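Local coordinates for protein F2 like fibronectin-binding protein (Streptococcus pneumoniae, PDB 5A0N), which probably acts as a pneumococcal surface adhesin, using the internal thioester of its N-terminal domain to bind host targets covalently, at residues A[17-22]-A[39-44]; A[109-114]-A[186-191]. All coordinates share one frame; numbering follows the deposited sequence.

Contact 1: A[17-22]-A[39-44]; sequences GKYYSL and LTVITS
Tyr-20 and Ile-42 form the hydrogen-bonded pair at the middle of this antiparallel contact. Tyr-20 N lies 2.9 Å from Ile-42 O, and Ile-42 N donates back to Tyr-20 O. Leu-22 N bonds to Thr-40 O at one end. Ser-44 N bonds to Lys-18 O at the other, at a longer 3.1 Å.

Side-chain polar contacts add to this ladder. Thr-40 O takes a second donor, Ser-21 OG, at 3.1 Å. With OG anti to the backbone N (chi1 178°), the Ser-21 hydroxyl reaches this oxygen from above the carbonyl plane, 54° out of it. Ser-44 OG lies near Lys-18 O but also bonds with Asn-16 and Ser-14.

Ser-44 CB makes a CH-pi contact over one face of the Tyr-20 ring, 3.9 Å from the centroid and shifted toward the rim. Tyr-19 CE2 meets Thr-43 CG2.

Apolar groups pack on both faces of the sheet. On the face of Tyr-20 and Ile-42, Tyr-20 CB meets Ile-42 CG1 at 3.9 Å. Leu-22 CD2 reaches Ile-42 CD1, the two side chains crossing at about a right angle. Tyr-19 CB packs on Val-41 CG1 at 3.6 Å.

Strand 41-43 also pairs with strand 49-51, and Tyr-19 has a backbone bond with Tyr-75. The arrangement is that of the first two strands of a three-stranded antiparallel sheet, 19-21 being an outer strand of the three, with a small two-stranded excursion, 25-26 with 35-36, between them.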
loop_
_atom_site.group_PDB
_atom_site.type_symbol
_atom_site.label_atom_id
_atom_site.label_comp_id
_atom_site.label_asym_id
_atom_site.label_seq_id
_atom_site.Cartn_x
_atom_site.Cartn_y
_atom_site.Cartn_z
ATOM N N GLY A 17 6.748 -10.145 17.398
ATOM C CA GLY A 17 7.155 -9.908 16.024
ATOM C C GLY A 17 6.075 -10.122 14.975
ATOM O O GLY A 17 6.384 -10.066 13.789
ATOM N N LYS A 18 4.823 -10.340 15.408
ATOM C CA LYS A 18 3.725 -10.569 14.474
ATOM C C LYS A 18 2.761 -9.389 14.425
ATOM O O LYS A 18 2.517 -8.713 15.420
ATOM C CB LYS A 18 2.940 -11.851 14.818
ATOM C CG LYS A 18 3.782 -13.120 14.904
ATOM C CD LYS A 18 4.531 -13.400 13.596
ATOM C CE LYS A 18 5.310 -14.691 13.618
ATOM N NZ LYS A 18 4.364 -15.786 13.451
ATOM N N TYR A 19 2.235 -9.165 13.226
ATOM C CA TYR A 19 1.401 -8.016 12.906
ATOM C C TYR A 19 0.191 -8.451 12.094
ATOM O O TYR A 19 0.268 -9.437 11.336
ATOM C CB TYR A 19 2.218 -6.977 12.102
ATOM C CG TYR A 19 3.419 -6.450 12.874
ATOM C CD1 TYR A 19 4.616 -7.148 12.880
ATOM C CD2 TYR A 19 3.344 -5.289 13.643
ATOM C CE1 TYR A 19 5.696 -6.742 13.624
ATOM C CE2 TYR A 19 4.435 -4.832 14.369
ATOM C CZ TYR A 19 5.600 -5.579 14.379
ATOM O OH TYR A 19 6.620 -5.108 15.171
ATOM N N TYR A 20 -0.899 -7.696 12.232
ATOM C CA TYR A 20 -2.136 -7.897 11.497
ATOM C C TYR A 20 -2.382 -6.650 10.652
ATOM O O TYR A 20 -1.777 -5.604 10.889
ATOM C CB TYR A 20 -3.335 -8.100 12.426
ATOM C CG TYR A 20 -3.185 -9.144 13.505
ATOM C CD1 TYR A 20 -2.451 -10.321 13.325
ATOM C CD2 TYR A 20 -3.813 -8.970 14.714
ATOM C CE1 TYR A 20 -2.401 -11.296 14.302
ATOM C CE2 TYR A 20 -3.762 -9.910 15.701
ATOM C CZ TYR A 20 -3.058 -11.091 15.508
ATOM O OH TYR A 20 -2.997 -12.036 16.492
ATOM N N SER A 21 -3.295 -6.753 9.683
ATOM C CA SER A 21 -3.720 -5.573 8.943
ATOM C C SER A 21 -5.239 -5.441 8.936
ATOM O O SER A 21 -5.998 -6.430 8.879
ATOM C CB SER A 21 -3.210 -5.598 7.514
ATOM O OG SER A 21 -3.652 -4.491 6.762
ATOM N N LEU A 22 -5.689 -4.189 8.958
ATOM C CA LEU A 22 -7.097 -3.856 8.876
ATOM C C LEU A 22 -7.646 -4.037 7.469
ATOM O O LEU A 22 -8.879 -4.016 7.272
ATOM C CB LEU A 22 -7.347 -2.429 9.360
ATOM C CG LEU A 22 -6.851 -2.124 10.774
ATOM C CD1 LEU A 22 -7.259 -0.725 11.193
ATOM C CD2 LEU A 22 -7.337 -3.153 11.814
ATOM N N LEU A 39 -4.915 -0.387 4.585
ATOM C CA LEU A 39 -4.009 -1.470 4.969
ATOM C C LEU A 39 -3.197 -1.141 6.205
ATOM O O LEU A 39 -2.086 -1.609 6.380
ATOM C CB LEU A 39 -3.166 -1.964 3.789
ATOM C CG LEU A 39 -3.953 -2.726 2.728
ATOM C CD1 LEU A 39 -3.290 -2.630 1.337
ATOM C CD2 LEU A 39 -4.180 -4.193 3.135
ATOM N N THR A 40 -3.803 -0.362 7.107
ATOM C CA THR A 40 -3.153 -0.096 8.389
ATOM C C THR A 40 -2.658 -1.385 9.008
ATOM O O THR A 40 -3.385 -2.388 9.034
ATOM C CB THR A 40 -4.140 0.589 9.347
ATOM O OG1 THR A 40 -4.563 1.827 8.756
ATOM C CG2 THR A 40 -3.580 0.832 10.720
ATOM N N VAL A 41 -1.445 -1.356 9.567
ATOM C CA VAL A 41 -0.843 -2.524 10.187
ATOM C C VAL A 41 -0.798 -2.263 11.689
ATOM O O VAL A 41 -0.450 -1.150 12.131
ATOM C CB VAL A 41 0.558 -2.818 9.615
ATOM C CG1 VAL A 41 1.093 -4.090 10.212
ATOM C CG2 VAL A 41 0.498 -2.909 8.084
ATOM N N ILE A 42 -1.173 -3.292 12.453
ATOM C CA ILE A 42 -1.268 -3.239 13.908
ATOM C C ILE A 42 -0.456 -4.371 14.543
ATOM O O ILE A 42 -0.284 -5.430 13.961
ATOM C CB ILE A 42 -2.738 -3.253 14.371
ATOM C CG1 ILE A 42 -3.437 -4.574 13.986
ATOM C CG2 ILE A 42 -3.509 -2.047 13.861
ATOM C CD1 ILE A 42 -4.792 -4.752 14.674
ATOM N N THR A 43 -0.029 -4.142 15.778
ATOM C CA THR A 43 0.639 -5.169 16.540
ATOM C C THR A 43 -0.356 -6.281 16.885
ATOM O O THR A 43 -1.543 -6.032 17.148
ATOM C CB THR A 43 1.241 -4.621 17.822
ATOM O OG1 THR A 43 0.168 -4.120 18.629
ATOM C CG2 THR A 43 2.269 -3.524 17.527
ATOM N N SER A 44 0.133 -7.514 16.908
ATOM C CA SER A 44 -0.741 -8.671 17.212
ATOM C C SER A 44 -1.159 -8.696 18.661
ATOM O O SER A 44 -2.186 -9.292 18.964
ATOM C CB SER A 44 -0.060 -9.984 16.880
ATOM O OG SER A 44 1.061 -10.164 17.706
#

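Contact 2: A[109-114]-A[186-191]; sequences FSRLSY and FTVPYE
Arg-111 grips Phe-186 twice, at its carbonyl and over its ring. This is a helix packed against a loop: helix 105-118, in the helical insertion region of the adhesin, meets the chain that leads from helix 170-182 to strand 193-200. The Arg-111 chain is extended from CG to NE (chi2 176°, chi3 172°), which carries its end out to the loop. Arg-111 NH1 and NH2 both donate end-on to Phe-186 O, at 2.9 and 3.1 Å. The oxygen lies in the guanidinium plane. NH1 also sits 3.5 Å above the centre of the Phe-186 ring, which makes a cation-pi contact. The two planes are turned 54° apart, so the guanidinium does not lie flat on the ring. Asp-107 holds NE in a salt bridge, and NH1 also reaches Leu-183 O. Together these bonds should fix the group's rotation.

Val-188 CG2 touches Arg-111 CG at 3.7 Å. Tyr-114 and Pro-189 meet tip to tip, with CZ 3.4 Å from CD. Pro-189 is the centre of an inverse gamma turn. Tyr-190 OH and Ser-110 OG are hydrogen-bonded at 2.7 Å, the serine oxygen lying in the plane of the tyrosine ring. A water bridges Tyr-114 OH and Thr-187 O, donating to that carbonyl at 2.8 Å.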
loop_
_atom_site.group_PDB
_atom_site.type_symbol
_atom_site.label_atom_id
_atom_site.label_comp_id
_atom_site.label_asym_id
_atom_site.label_seq_id
_atom_site.Cartn_x
_atom_site.Cartn_y
_atom_site.Cartn_z
ATOM N N PHE A 109 7.601 1.409 -6.668
ATOM C CA PHE A 109 7.005 1.276 -5.345
ATOM C C PHE A 109 7.486 2.382 -4.424
ATOM O O PHE A 109 6.709 3.012 -3.707
ATOM C CB PHE A 109 7.309 -0.089 -4.694
ATOM C CG PHE A 109 7.038 -0.055 -3.227
ATOM C CD1 PHE A 109 5.722 -0.067 -2.776
ATOM C CD2 PHE A 109 8.044 0.120 -2.319
ATOM C CE1 PHE A 109 5.432 0.139 -1.440
ATOM C CE2 PHE A 109 7.756 0.282 -0.987
ATOM C CZ PHE A 109 6.445 0.285 -0.546
ATOM N N SER A 110 8.788 2.633 -4.404
ATOM C CA SER A 110 9.311 3.612 -3.471
ATOM C C SER A 110 8.828 5.012 -3.827
ATOM O O SER A 110 8.546 5.821 -2.930
ATOM C CB SER A 110 10.839 3.536 -3.376
ATOM O OG SER A 110 11.473 3.870 -4.601
ATOM N N ARG A 111 8.707 5.321 -5.118
ATOM C CA ARG A 111 8.147 6.605 -5.544
ATOM C C ARG A 111 6.654 6.751 -5.198
ATOM O O ARG A 111 6.233 7.771 -4.665
ATOM C CB ARG A 111 8.339 6.790 -7.045
ATOM C CG ARG A 111 9.769 7.138 -7.407
ATOM C CD ARG A 111 9.995 7.218 -8.924
ATOM N NE ARG A 111 11.328 7.743 -9.209
ATOM C CZ ARG A 111 11.649 9.013 -9.044
ATOM N NH1 ARG A 111 10.733 9.958 -8.865
ATOM N NH2 ARG A 111 12.909 9.366 -9.125
ATOM N N LEU A 112 5.869 5.739 -5.515
ATOM C CA LEU A 112 4.434 5.844 -5.346
ATOM C C LEU A 112 4.070 5.915 -3.848
ATOM O O LEU A 112 3.223 6.719 -3.455
ATOM C CB LEU A 112 3.743 4.671 -6.040
ATOM C CG LEU A 112 3.714 4.780 -7.573
ATOM C CD1 LEU A 112 3.422 3.444 -8.204
ATOM C CD2 LEU A 112 2.731 5.842 -8.012
ATOM N N SER A 113 4.686 5.073 -3.030
ATOM C CA SER A 113 4.452 5.142 -1.596
ATOM C C SER A 113 4.894 6.480 -1.022
ATOM O O SER A 113 4.193 7.048 -0.161
ATOM C CB SER A 113 5.056 3.942 -0.884
ATOM O OG SER A 113 6.463 3.901 -1.025
ATOM N N TYR A 114 6.011 7.023 -1.504
ATOM C CA TYR A 114 6.426 8.354 -1.066
ATOM C C TYR A 114 5.443 9.432 -1.508
ATOM O O TYR A 114 5.235 10.414 -0.789
ATOM C CB TYR A 114 7.830 8.644 -1.597
ATOM C CG TYR A 114 8.390 10.009 -1.285
ATOM C CD1 TYR A 114 8.785 10.354 -0.009
ATOM C CD2 TYR A 114 8.537 10.952 -2.282
ATOM C CE1 TYR A 114 9.337 11.610 0.253
ATOM C CE2 TYR A 114 9.069 12.179 -2.031
ATOM C CZ TYR A 114 9.498 12.507 -0.780
ATOM O OH TYR A 114 10.033 13.760 -0.599
ATOM N N PHE A 186 10.672 14.004 -9.538
ATOM C CA PHE A 186 11.146 14.393 -8.217
ATOM C C PHE A 186 12.226 13.395 -7.800
ATOM O O PHE A 186 12.301 12.279 -8.319
ATOM C CB PHE A 186 10.016 14.476 -7.176
ATOM C CG PHE A 186 9.270 13.188 -6.992
ATOM C CD1 PHE A 186 9.694 12.244 -6.057
ATOM C CD2 PHE A 186 8.137 12.913 -7.760
ATOM C CE1 PHE A 186 8.991 11.046 -5.916
ATOM C CE2 PHE A 186 7.452 11.733 -7.601
ATOM C CZ PHE A 186 7.885 10.800 -6.704
ATOM N N THR A 187 13.021 13.782 -6.809
ATOM C CA THR A 187 14.005 12.894 -6.232
ATOM C C THR A 187 13.445 12.339 -4.928
ATOM O O THR A 187 12.883 13.074 -4.119
ATOM C CB THR A 187 15.304 13.648 -5.978
ATOM O OG1 THR A 187 15.835 14.051 -7.241
ATOM C CG2 THR A 187 16.338 12.800 -5.243
ATOM N N VAL A 188 13.588 11.035 -4.726
ATOM C CA VAL A 188 13.165 10.390 -3.491
ATOM C C VAL A 188 14.313 10.519 -2.490
ATOM O O VAL A 188 15.425 10.091 -2.779
ATOM C CB VAL A 188 12.849 8.896 -3.700
ATOM C CG1 VAL A 188 12.469 8.224 -2.386
ATOM C CG2 VAL A 188 11.747 8.707 -4.734
ATOM N N PRO A 189 14.059 11.080 -1.292
ATOM C CA PRO A 189 15.117 11.306 -0.308
ATOM C C PRO A 189 15.361 10.065 0.563
ATOM O O PRO A 189 15.040 10.032 1.760
ATOM C CB PRO A 189 14.579 12.488 0.503
ATOM C CG PRO A 189 13.097 12.232 0.520
ATOM C CD PRO A 189 12.798 11.722 -0.866
ATOM N N TYR A 190 15.887 9.014 -0.048
ATOM C CA TYR A 190 16.041 7.734 0.629
ATOM C C TYR A 190 16.749 7.818 1.991
ATOM O O TYR A 190 16.383 7.105 2.922
ATOM C CB TYR A 190 16.815 6.741 -0.288
ATOM C CG TYR A 190 16.021 6.323 -1.504
ATOM C CD1 TYR A 190 14.981 5.420 -1.382
ATOM C CD2 TYR A 190 16.307 6.809 -2.769
ATOM C CE1 TYR A 190 14.220 5.048 -2.460
ATOM C CE2 TYR A 190 15.538 6.440 -3.862
ATOM C CZ TYR A 190 14.490 5.564 -3.709
ATOM O OH TYR A 190 13.739 5.234 -4.807
ATOM N N GLU A 191 17.766 8.670 2.113
ATOM C CA GLU A 191 18.537 8.737 3.343
ATOM C C GLU A 191 17.675 9.236 4.516
ATOM O O GLU A 191 18.045 9.034 5.669
ATOM C CB GLU A 191 19.776 9.613 3.161
ATOM C CG GLU A 191 19.473 11.098 3.008
HETATM O O HOH W 1 10.787 14.718 -3.224
#

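Contacts 1 and 2 lie in different parts of the domain and do not touch. Their centres are 23 Å apart, and their nearest atoms are about 10 Å apart. Contact 1 closes within the first 44 residues, before contact 2 opens. Residues from both contacts' segments touch strand 211-216 of the four-stranded antiparallel sheet. Ser-21 and Val-41 of contact 1 touch Leu-211 at the start of this strand. Phe-109 and Pro-189, from the segments of contact 2, reach Ala-212 and Trp-216. Contact 1 pairs two strands of the small N-terminal sheet, and Ser-21 and Val-41 turn one face of it to this strand. Contact 2 joins the helical region to the loop entering strand 193-200.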